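Local structure of putative branched-chain amino acid aminotransferase IlvE (Streptococcus mutans, 4DQN) at residues A[213-216]-A[217-220]. The protein probably catalyses reversible amino-group transfer from isoleucine, leucine and valine to 2-oxoglutarate, as a class-IV pyridoxal-phosphate-dependent branched-chain aminotransferase. Residues are numbered along the deposited sequence; the frame is centred on the assembly and turned at random.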
ATOM      1  N   TYR A 213      15.595   8.691   1.700  1.00 32.15           N
ATOM      2  CA  TYR A 213      15.707   7.240   1.706  1.00 32.65           C
ATOM      3  C   TYR A 213      16.865   6.804   0.837  1.00 35.92           C
ATOM      4  O   TYR A 213      17.120   7.413  -0.196  1.00 34.17           O
ATOM      5  CB  TYR A 213      14.418   6.610   1.167  1.00 36.01           C
ATOM      6  CG  TYR A 213      13.214   6.898   2.023  1.00 37.30           C
ATOM      7  CD1 TYR A 213      12.397   7.990   1.761  1.00 35.94           C
ATOM      8  CD2 TYR A 213      12.901   6.083   3.101  1.00 36.60           C
ATOM      9  CE1 TYR A 213      11.298   8.258   2.546  1.00 36.61           C
ATOM     10  CE2 TYR A 213      11.809   6.341   3.894  1.00 33.29           C
ATOM     11  CZ  TYR A 213      11.013   7.427   3.616  1.00 36.89           C
ATOM     12  OH  TYR A 213       9.927   7.677   4.421  1.00 33.62           O
ATOM     13  N   LEU A 214      17.561   5.744   1.243  1.00 36.44           N
ATOM     14  CA  LEU A 214      18.641   5.193   0.428  1.00 35.96           C
ATOM     15  C   LEU A 214      18.151   3.928  -0.262  1.00 36.82           C
ATOM     16  O   LEU A 214      17.053   3.441   0.031  1.00 37.80           O
ATOM     17  CB  LEU A 214      19.878   4.892   1.274  1.00 36.13           C
ATOM     18  CG  LEU A 214      20.373   6.024   2.166  1.00 35.65           C
ATOM     19  CD1 LEU A 214      21.734   5.690   2.751  1.00 35.74           C
ATOM     20  CD2 LEU A 214      20.419   7.329   1.370  1.00 38.58           C
ATOM     21  N   ASP A 215      18.949   3.401  -1.187  1.00 35.76           N
ATOM     22  CA  ASP A 215      18.537   2.222  -1.948  1.00 39.33           C
ATOM     23  C   ASP A 215      18.315   1.054  -0.988  1.00 41.39           C
ATOM     24  O   ASP A 215      19.142   0.807  -0.109  1.00 38.72           O
ATOM     25  CB  ASP A 215      19.548   1.891  -3.053  1.00 40.83           C
ATOM     26  CG  ASP A 215      20.841   1.331  -2.513  1.00 40.60           C
ATOM     27  OD1 ASP A 215      21.657   2.120  -1.988  1.00 38.84           O
ATOM     28  OD2 ASP A 215      21.043   0.100  -2.627  1.00 41.46           O
ATOM     29  N   PRO A 216      17.168   0.363  -1.122  1.00 41.29           N
ATOM     30  CA  PRO A 216      16.792  -0.658  -0.132  1.00 40.76           C
ATOM     31  C   PRO A 216      17.708  -1.883  -0.119  1.00 44.48           C
ATOM     32  O   PRO A 216      17.827  -2.524   0.926  1.00 46.73           O
ATOM     33  CB  PRO A 216      15.361  -1.048  -0.538  1.00 44.20           C
ATOM     34  CG  PRO A 216      15.215  -0.602  -1.976  1.00 42.80           C
ATOM     35  CD  PRO A 216      16.095   0.616  -2.103  1.00 41.16           C
ATOM     36  N   ALA A 217      18.342  -2.199  -1.244  1.00 45.44           N
ATOM     37  CA  ALA A 217      19.254  -3.341  -1.302  1.00 47.46           C
ATOM     38  C   ALA A 217      20.501  -3.122  -0.451  1.00 46.56           C
ATOM     39  O   ALA A 217      20.804  -3.919   0.443  1.00 52.37           O
ATOM     40  CB  ALA A 217      19.654  -3.636  -2.744  1.00 50.07           C
ATOM     41  N   THR A 218      21.223  -2.042  -0.739  1.00 42.81           N
ATOM     42  CA  THR A 218      22.543  -1.839  -0.142  1.00 45.34           C
ATOM     43  C   THR A 218      22.659  -0.631   0.800  1.00 44.05           C
ATOM     44  O   THR A 218      23.612  -0.542   1.579  1.00 40.70           O
ATOM     45  CB  THR A 218      23.621  -1.732  -1.240  1.00 45.00           C
ATOM     46  OG1 THR A 218      23.550  -0.447  -1.868  1.00 44.53           O
ATOM     47  CG2 THR A 218      23.397  -2.800  -2.298  1.00 43.88           C
ATOM     48  N   HIS A 219      21.696   0.290   0.726  1.00 39.59           N
ATOM     49  CA  HIS A 219      21.728   1.514   1.529  1.00 40.01           C
ATOM     50  C   HIS A 219      23.054   2.259   1.380  1.00 41.50           C
ATOM     51  O   HIS A 219      23.724   2.566   2.368  1.00 37.36           O
ATOM     52  CB  HIS A 219      21.409   1.223   3.005  1.00 37.88           C
ATOM     53  CG  HIS A 219      19.945   1.068   3.278  1.00 40.70           C
ATOM     54  ND1 HIS A 219      19.223   1.979   4.025  1.00 41.18           N
ATOM     55  CD2 HIS A 219      19.059   0.121   2.886  1.00 40.25           C
ATOM     56  CE1 HIS A 219      17.960   1.597   4.082  1.00 40.57           C
ATOM     57  NE2 HIS A 219      17.832   0.473   3.396  1.00 39.23           N
ATOM     58  N   THR A 220      23.425   2.541   0.134  1.00 35.95           N
ATOM     59  CA  THR A 220      24.653   3.279  -0.131  1.00 38.00           C
ATOM     60  C   THR A 220      24.433   4.430  -1.125  1.00 40.72           C
ATOM     61  O   THR A 220      25.299   5.295  -1.299  1.00 39.13           O
ATOM     62  CB  THR A 220      25.738   2.334  -0.654  1.00 43.76           C
ATOM     63  OG1 THR A 220      27.004   3.005  -0.636  1.00 56.95           O
ATOM     64  CG2 THR A 220      25.411   1.905  -2.064  1.00 39.47           C
TER
HETATM   65  O   HOH W   1      16.654  -2.068   3.471  1.00 40.47           O
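The carboxylate of D215 overlaps the side chain of T218, with OD2 placed to collect two bonds from that one residue. T218 OG1 donates to D215 OD2 on its syn side, the side of the other oxygen, over 2.7 Å. T218 N, by contrast, reaches D215 OD2 at 2.9 Å from above the carboxylate plane. The second oxygen serves the next part of the turn: T220 N gives D215 OD1 a nearly straight bond of 2.8 Å, again on the syn side, and K221 N adds another. What turns the carboxylate toward these amides is its first torsion, which sets CG between the backbone N and the carbonyl carbon (chi1 72°). Together with the backbone bond from H219 N to D215 O, 2.7 Å long, the grip on T218 N makes a five-residue Asx motif, here forming the connection of a beta hairpin between antiparallel strands 211-214 and 222-225. It illustrates how one aspartate can satisfy several amides where a chain reverses direction. H219 takes up a left-handed backbone conformation, and its ring turns back toward the start of the turn, bringing H219 CD2 within 3.1 Å of D215 O at an oblique angle. P216 O meets the same ring at its edge, in plane, and a water bridges P216 O and H219 NE2. D174, hydrogen-bonded to H219 ND1, sets the ring's rotation, and D177 makes a weak bond at NE2. Alongside, L214 CB packs 3.9 Å from H219 CA while L214 CD1 runs to within 3.7 Å of H219 O.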